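Local coordinates for 4-alpha-glucanotransferase (Aquifex aeolicus, PDB 1TZ7), which is an amylomaltase, also called D-enzyme, of the 4-alpha-glucanotransferase family, with a parallel eight-stranded beta/alpha-barrel at its core, at residues V201-V204 with F205-W209; E414-G417 with E418-K422; K495-L498 with G499-R503. All blocks are in the same frame, centred on the assembly; numbering follows the deposited sequence.

Interaction 1. Residues V201-V204 with F205-W209; sequences VQFV and FFKQW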
loop_
_atom_site.group_PDB
_atom_site.type_symbol
_atom_site.label_atom_id
_atom_site.label_comp_id
_atom_site.label_asym_id
_atom_site.label_seq_id
_atom_site.Cartn_x
_atom_site.Cartn_y
_atom_site.Cartn_z
ATOM N N VAL A 201 -20.240 5.622 0.855
ATOM C CA VAL A 201 -18.943 5.771 1.519
ATOM C C VAL A 201 -17.799 5.655 0.499
ATOM O O VAL A 201 -16.851 6.434 0.527
ATOM C CB VAL A 201 -18.752 4.706 2.649
ATOM C CG1 VAL A 201 -17.304 4.674 3.126
ATOM C CG2 VAL A 201 -19.685 4.996 3.811
ATOM N N GLN A 202 -17.908 4.682 -0.399
ATOM C CA GLN A 202 -16.916 4.498 -1.455
ATOM C C GLN A 202 -16.938 5.663 -2.444
ATOM O O GLN A 202 -15.899 6.105 -2.913
ATOM C CB GLN A 202 -17.164 3.183 -2.189
ATOM C CG GLN A 202 -16.843 1.952 -1.364
ATOM C CD GLN A 202 -15.452 1.996 -0.788
ATOM O OE1 GLN A 202 -14.480 2.075 -1.524
ATOM N NE2 GLN A 202 -15.353 1.956 0.533
ATOM N N PHE A 203 -18.133 6.149 -2.753
ATOM C CA PHE A 203 -18.303 7.331 -3.600
ATOM C C PHE A 203 -17.518 8.521 -3.025
ATOM O O PHE A 203 -16.722 9.151 -3.726
ATOM C CB PHE A 203 -19.793 7.679 -3.707
ATOM C CG PHE A 203 -20.073 8.987 -4.407
ATOM C CD1 PHE A 203 -20.466 10.110 -3.682
ATOM C CD2 PHE A 203 -19.964 9.092 -5.786
ATOM C CE1 PHE A 203 -20.736 11.316 -4.326
ATOM C CE2 PHE A 203 -20.235 10.303 -6.432
ATOM C CZ PHE A 203 -20.617 11.408 -5.699
ATOM N N VAL A 204 -17.740 8.809 -1.748
ATOM C CA VAL A 204 -17.077 9.928 -1.090
ATOM C C VAL A 204 -15.561 9.776 -1.154
ATOM O O VAL A 204 -14.849 10.743 -1.401
ATOM C CB VAL A 204 -17.512 10.059 0.394
ATOM C CG1 VAL A 204 -16.651 11.099 1.121
ATOM C CG2 VAL A 204 -18.989 10.432 0.486
ATOM N N PHE A 205 -15.072 8.555 -0.933
ATOM C CA PHE A 205 -13.633 8.308 -0.909
ATOM C C PHE A 205 -13.013 8.540 -2.282
ATOM O O PHE A 205 -12.004 9.228 -2.407
ATOM C CB PHE A 205 -13.326 6.879 -0.449
ATOM C CG PHE A 205 -11.860 6.529 -0.516
ATOM C CD1 PHE A 205 -11.052 6.649 0.609
ATOM C CD2 PHE A 205 -11.286 6.101 -1.709
ATOM C CE1 PHE A 205 -9.700 6.340 0.549
ATOM C CE2 PHE A 205 -9.939 5.791 -1.773
ATOM C CZ PHE A 205 -9.144 5.910 -0.640
ATOM N N PHE A 206 -13.624 7.951 -3.306
ATOM C CA PHE A 206 -13.039 7.923 -4.636
ATOM C C PHE A 206 -13.122 9.296 -5.307
ATOM O O PHE A 206 -12.270 9.649 -6.114
ATOM C CB PHE A 206 -13.730 6.859 -5.503
ATOM C CG PHE A 206 -13.108 5.486 -5.391
ATOM C CD1 PHE A 206 -13.435 4.640 -4.331
ATOM C CD2 PHE A 206 -12.196 5.043 -6.339
ATOM C CE1 PHE A 206 -12.860 3.377 -4.226
ATOM C CE2 PHE A 206 -11.623 3.781 -6.235
ATOM C CZ PHE A 206 -11.956 2.951 -5.176
ATOM N N LYS A 207 -14.148 10.062 -4.960
ATOM C CA LYS A 207 -14.280 11.431 -5.458
ATOM C C LYS A 207 -13.226 12.350 -4.827
ATOM O O LYS A 207 -12.693 13.234 -5.486
ATOM C CB LYS A 207 -15.693 11.974 -5.184
ATOM C CG LYS A 207 -16.560 12.131 -6.444
ATOM C CD LYS A 207 -16.684 10.807 -7.227
ATOM C CE LYS A 207 -16.466 11.012 -8.731
ATOM N NZ LYS A 207 -17.739 10.943 -9.497
ATOM N N GLN A 208 -12.929 12.128 -3.550
ATOM C CA GLN A 208 -11.886 12.886 -2.877
ATOM C C GLN A 208 -10.492 12.524 -3.425
ATOM O O GLN A 208 -9.629 13.387 -3.558
ATOM C CB GLN A 208 -11.946 12.661 -1.369
ATOM C CG GLN A 208 -13.098 13.409 -0.683
ATOM C CD GLN A 208 -12.978 13.416 0.834
ATOM O OE1 GLN A 208 -12.027 12.875 1.389
ATOM N NE2 GLN A 208 -13.944 14.032 1.501
ATOM N N TRP A 209 -10.284 11.253 -3.748
ATOM C CA TRP A 209 -9.018 10.833 -4.321
ATOM C C TRP A 209 -8.856 11.338 -5.758
ATOM O O TRP A 209 -7.763 11.700 -6.171
ATOM C CB TRP A 209 -8.860 9.319 -4.294
ATOM C CG TRP A 209 -7.543 8.911 -4.822
ATOM C CD1 TRP A 209 -7.255 8.517 -6.100
ATOM C CD2 TRP A 209 -6.303 8.902 -4.113
ATOM N NE1 TRP A 209 -5.915 8.246 -6.218
ATOM C CE2 TRP A 209 -5.306 8.472 -5.012
ATOM C CE3 TRP A 209 -5.928 9.201 -2.794
ATOM C CZ2 TRP A 209 -3.969 8.339 -4.640
ATOM C CZ3 TRP A 209 -4.600 9.069 -2.429
ATOM C CH2 TRP A 209 -3.639 8.641 -3.344
#

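Interaction 2. Residues E414-G417 with E418-K422; sequences ENLG and EESRK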
loop_
_atom_site.group_PDB
_atom_site.type_symbol
_atom_site.label_atom_id
_atom_site.label_comp_id
_atom_site.label_asym_id
_atom_site.label_seq_id
_atom_site.Cartn_x
_atom_site.Cartn_y
_atom_site.Cartn_z
ATOM N N GLU A 414 21.552 3.962 14.795
ATOM C CA GLU A 414 21.733 3.894 16.244
ATOM C C GLU A 414 22.108 2.476 16.673
ATOM O O GLU A 414 22.956 2.290 17.534
ATOM C CB GLU A 414 20.457 4.343 16.970
ATOM C CG GLU A 414 20.557 4.296 18.496
ATOM C CD GLU A 414 19.299 4.794 19.182
ATOM O OE1 GLU A 414 19.394 5.252 20.340
ATOM O OE2 GLU A 414 18.215 4.729 18.566
ATOM N N ASN A 415 21.465 1.481 16.056
ATOM C CA ASN A 415 21.643 0.076 16.445
ATOM C C ASN A 415 22.567 -0.685 15.490
ATOM O O ASN A 415 22.672 -1.904 15.561
ATOM C CB ASN A 415 20.280 -0.628 16.503
ATOM C CG ASN A 415 19.368 -0.045 17.556
ATOM O OD1 ASN A 415 19.787 0.211 18.677
ATOM N ND2 ASN A 415 18.109 0.168 17.197
ATOM N N LEU A 416 23.229 0.040 14.593
ATOM C CA LEU A 416 24.085 -0.587 13.592
ATOM C C LEU A 416 25.381 -1.095 14.233
ATOM O O LEU A 416 26.028 -0.376 14.997
ATOM C CB LEU A 416 24.405 0.404 12.473
ATOM C CG LEU A 416 25.066 -0.174 11.218
ATOM C CD1 LEU A 416 24.166 -1.208 10.547
ATOM C CD2 LEU A 416 25.417 0.943 10.246
ATOM N N GLY A 417 25.749 -2.340 13.921
ATOM C CA GLY A 417 26.939 -2.961 14.504
ATOM C C GLY A 417 28.222 -2.290 14.036
ATOM O O GLY A 417 28.242 -1.629 12.998
ATOM N N GLU A 418 29.293 -2.465 14.804
ATOM C CA GLU A 418 30.554 -1.750 14.558
ATOM C C GLU A 418 31.118 -2.032 13.155
ATOM O O GLU A 418 31.702 -1.149 12.528
ATOM C CB GLU A 418 31.604 -2.122 15.622
ATOM C CG GLU A 418 31.580 -1.241 16.874
ATOM C CD GLU A 418 31.341 0.231 16.560
ATOM O OE1 GLU A 418 32.193 0.844 15.879
ATOM O OE2 GLU A 418 30.302 0.772 16.994
ATOM N N GLU A 419 30.940 -3.260 12.674
ATOM C CA GLU A 419 31.529 -3.677 11.400
ATOM C C GLU A 419 30.813 -3.025 10.222
ATOM O O GLU A 419 31.446 -2.615 9.254
ATOM C CB GLU A 419 31.479 -5.202 11.258
ATOM C CG GLU A 419 32.700 -5.795 10.565
ATOM C CD GLU A 419 32.650 -7.310 10.486
ATOM O OE1 GLU A 419 32.049 -7.840 9.521
ATOM O OE2 GLU A 419 33.209 -7.971 11.386
ATOM N N SER A 420 29.492 -2.936 10.310
ATOM C CA SER A 420 28.698 -2.307 9.270
ATOM C C SER A 420 28.884 -0.784 9.282
ATOM O O SER A 420 28.844 -0.141 8.240
ATOM C CB SER A 420 27.228 -2.667 9.444
ATOM O OG SER A 420 27.028 -4.057 9.250
ATOM N N ARG A 421 29.091 -0.224 10.474
ATOM C CA ARG A 421 29.444 1.187 10.617
ATOM C C ARG A 421 30.765 1.484 9.904
ATOM O O ARG A 421 30.902 2.503 9.238
ATOM C CB ARG A 421 29.573 1.561 12.098
ATOM C CG ARG A 421 28.281 1.992 12.759
ATOM C CD ARG A 421 28.459 2.437 14.220
ATOM N NE ARG A 421 27.183 2.777 14.859
ATOM C CZ ARG A 421 27.006 3.797 15.704
ATOM N NH1 ARG A 421 28.026 4.597 16.027
ATOM N NH2 ARG A 421 25.807 4.021 16.230
ATOM N N LYS A 422 31.733 0.583 10.056
ATOM C CA LYS A 422 33.049 0.752 9.440
ATOM C C LYS A 422 32.925 0.810 7.924
ATOM O O LYS A 422 33.536 1.652 7.275
ATOM C CB LYS A 422 33.971 -0.396 9.836
ATOM C CG LYS A 422 35.422 -0.193 9.430
ATOM C CD LYS A 422 36.354 -1.166 10.163
ATOM C CE LYS A 422 37.616 -1.452 9.351
ATOM N NZ LYS A 422 38.751 -1.886 10.209
#

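Interaction 3. Residues K495-L498 with G499-R503; sequences KKLL and GIYGR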
loop_
_atom_site.group_PDB
_atom_site.type_symbol
_atom_site.label_atom_id
_atom_site.label_comp_id
_atom_site.label_asym_id
_atom_site.label_seq_id
_atom_site.Cartn_x
_atom_site.Cartn_y
_atom_site.Cartn_z
ATOM N N LYS A 495 15.288 21.005 -1.610
ATOM C CA LYS A 495 15.205 21.585 -2.958
ATOM C C LYS A 495 16.596 21.748 -3.557
ATOM O O LYS A 495 16.837 21.363 -4.702
ATOM C CB LYS A 495 14.489 22.942 -2.920
ATOM C CG LYS A 495 14.294 23.588 -4.296
ATOM C CD LYS A 495 13.529 24.912 -4.188
ATOM C CE LYS A 495 13.303 25.544 -5.561
ATOM N NZ LYS A 495 13.094 27.017 -5.472
ATOM N N LYS A 496 17.507 22.317 -2.772
ATOM C CA LYS A 496 18.895 22.492 -3.196
ATOM C C LYS A 496 19.518 21.153 -3.593
ATOM O O LYS A 496 20.192 21.052 -4.608
ATOM C CB LYS A 496 19.716 23.126 -2.068
ATOM C CG LYS A 496 21.092 23.615 -2.498
ATOM C CD LYS A 496 21.323 25.059 -2.078
ATOM C CE LYS A 496 22.642 25.583 -2.602
ATOM N NZ LYS A 496 22.552 25.998 -4.030
ATOM N N LEU A 497 19.284 20.133 -2.780
ATOM C CA LEU A 497 19.875 18.811 -3.011
ATOM C C LEU A 497 19.371 18.190 -4.309
ATOM O O LEU A 497 20.149 17.641 -5.077
ATOM C CB LEU A 497 19.562 17.875 -1.840
ATOM C CG LEU A 497 20.732 17.490 -0.927
ATOM C CD1 LEU A 497 21.555 18.696 -0.535
ATOM C CD2 LEU A 497 20.213 16.776 0.302
ATOM N N LEU A 498 18.062 18.272 -4.542
ATOM C CA LEU A 498 17.470 17.725 -5.760
ATOM C C LEU A 498 18.098 18.370 -6.994
ATOM O O LEU A 498 18.383 17.696 -7.963
ATOM C CB LEU A 498 15.946 17.945 -5.775
ATOM C CG LEU A 498 15.112 17.159 -4.755
ATOM C CD1 LEU A 498 13.638 17.250 -5.105
ATOM C CD2 LEU A 498 15.550 15.698 -4.672
ATOM N N GLY A 499 18.309 19.688 -6.937
ATOM C CA GLY A 499 18.897 20.423 -8.049
ATOM C C GLY A 499 20.356 20.062 -8.277
ATOM O O GLY A 499 20.793 19.933 -9.411
ATOM N N ILE A 500 21.099 19.891 -7.187
ATOM C CA ILE A 500 22.518 19.527 -7.258
ATOM C C ILE A 500 22.713 18.186 -7.973
ATOM O O ILE A 500 23.655 18.024 -8.745
ATOM C CB ILE A 500 23.132 19.469 -5.819
ATOM C CG1 ILE A 500 23.305 20.880 -5.264
ATOM C CG2 ILE A 500 24.473 18.750 -5.830
ATOM C CD1 ILE A 500 23.422 20.933 -3.741
ATOM N N TYR A 501 21.810 17.230 -7.710
ATOM C CA TYR A 501 21.931 15.873 -8.263
ATOM C C TYR A 501 20.954 15.636 -9.413
ATOM O O TYR A 501 20.683 14.497 -9.780
ATOM C CB TYR A 501 21.731 14.828 -7.150
ATOM C CG TYR A 501 22.751 14.969 -6.049
ATOM C CD1 TYR A 501 24.099 14.736 -6.296
ATOM C CD2 TYR A 501 22.379 15.372 -4.773
ATOM C CE1 TYR A 501 25.052 14.883 -5.294
ATOM C CE2 TYR A 501 23.318 15.521 -3.765
ATOM C CZ TYR A 501 24.655 15.275 -4.033
ATOM O OH TYR A 501 25.586 15.421 -3.039
ATOM N N GLY A 502 20.439 16.726 -9.984
ATOM C CA GLY A 502 19.751 16.675 -11.263
ATOM C C GLY A 502 18.422 15.941 -11.192
ATOM O O GLY A 502 18.015 15.302 -12.148
ATOM N N ARG A 503 17.752 16.035 -10.048
ATOM C CA ARG A 503 16.442 15.394 -9.868
ATOM C C ARG A 503 15.348 16.415 -9.553
ATOM O O ARG A 503 14.234 16.044 -9.174
ATOM C CB ARG A 503 16.511 14.376 -8.746
ATOM C CG ARG A 503 17.327 13.157 -9.063
ATOM C CD ARG A 503 17.226 12.100 -8.013
ATOM N NE ARG A 503 18.214 11.054 -8.181
ATOM C CZ ARG A 503 18.018 9.931 -8.867
ATOM N NH1 ARG A 503 16.854 9.701 -9.471
ATOM N NH2 ARG A 503 18.989 9.041 -8.951
#

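Interaction 1. Residues V201-V204 with F205-W209
Gln-202 and Phe-206 meet one helical turn apart on the buried side of helix 192-218. The Phe-206 ring turns its edge to the Gln-202 backbone, with CD1 3.2 Å from the carbonyl O in the plane of the ring. Farther out, the side-chain OE1 of Gln-202 comes within 3.4 Å of Phe-206 CE1, the amide and ring planes being 68° apart. The bend of the Gln-202 chain at chi2 (-53°) folds this amide back beside the ring, while OE1 is hydrogen-bonded to Gly-86 N. Also buried, Val-204 and Gln-208 run alongside each other in the same direction: Val-204 CG1 lies 4.0 Å from Gln-208 NE2, an amide nitrogen held by Glu-95. Phe-203 and Lys-207, both partly exposed, form the more open side, though their chains still touch. Here the lysine chain, kinked at several torsions, places CG over one face of the Phe-203 ring, while CD comes 3.7 Å from Phe-203 CE2. The same ring meets Phe-144 edge-to-face. Four backbone bonds run beneath, among them Lys-207 N to Phe-203 O at 3.0 Å. This is the regular i to i+4 hydrogen bonding of a largely buried alpha-helix, packed against helices 138-147 and 149-165 and neighbouring loops.

Interaction 2. Residues E414-G417 with E418-K422
Arg-421 reaches back from the first turn of helix 418-428 along the loop that leads into it, its chain running antiparallel to that of Leu-416. CB starts 3.6 Å from Gly-417 O, the carbonyl that also accepts the backbone bond from Arg-421 N (3.0 Å, 161°). CG stays near that oxygen and touches the Leu-416 methyl CD2 at 4.0 Å. The chain is extended from CG to NE, which carries CD to 3.8 Å from Leu-416 O. NE then gives the same oxygen a weak hydrogen bond, 3.4 Å long and bent to 130°. At the tip, NH2 lies 3.6 Å from Glu-414 O, which faces the guanidinium rim roughly in plane. The hydrogen bond of NH2 itself goes to Phe-413 O, and the Phe-413 ring adds a cation-pi contact. The other methyl of Leu-416, CD1, packs 3.6 Å from Ser-420 CB, and Tyr-382 touches both residues. Gly-417, at the N-cap, has no side chain to cap the helix. Main-chain carbonyls of the end of helix 409-414 and of the loop after it thus surround the guanidinium, and their partial negative charge would be expected to stabilise its positive one.

Interaction 3. Residues K495-L498 with G499-R503
Lys-496 and Ile-500 touch along the exposed side of the last turn of helix 491-500. Because CG of Lys-496 stands opposite the backbone N (chi1 -168°), it leans down the helix and meets Ile-500 CD1 at 3.8 Å. Ile-500 in turn sends its CG1 branch back beside its own N, where CD1 comes to 3.3 Å from Lys-496 O. The other branch, the methyl CG2, anti to the backbone N, lies over the centre of the Tyr-501 ring, 3.8 Å above the plane. That ring swings back toward the preceding turn at chi1 -60°, bringing CD2 to 3.2 Å from Leu-497 O and CE2 to 4.3 Å from Leu-497 CG. Its hydroxyl is hydrogen-bonded to Arg-443 of helix 437-447. Leu-498 projects inward to Leu-446 and Ala-24. The extended Arg-503 chain leads its guanidinium away to the carbonyls of Ala-450, Leu-446 and Leu-23. Gly-502, with phi 69°, reverses the backbone, so that Arg-503 N reaches Leu-498 O at 2.7 Å while Gly-502 N makes a weak hydrogen bond to Gly-499 O at 3.3 Å. Together these bonds form a Schellman motif, a classic C-terminal ending of an alpha-helix, here placed against the first barrel strand.

The three contacts follow one another along the chain without overlap and touch nowhere. Interaction 1 lies within helix 192-218, which precedes barrel strand 222-227. Interaction 2 joins helices 409-414 and 418-428 in the connection between strands 397-400 and 452-456, and interaction 3 closes helix 491-500 near the C-terminus. Centres of interactions 1 and 2 are about 46 Å apart, on opposite sides of the chain's centre; the centre of interaction 3 lies about 35 Å from that of the first and about 29 Å from that of the second. Helix 437-447, the next helix after 418-428, packs against interaction 3. The contacts thus sample three separate helical parts around one parallel barrel: a helix middle, a helix start and a helix end.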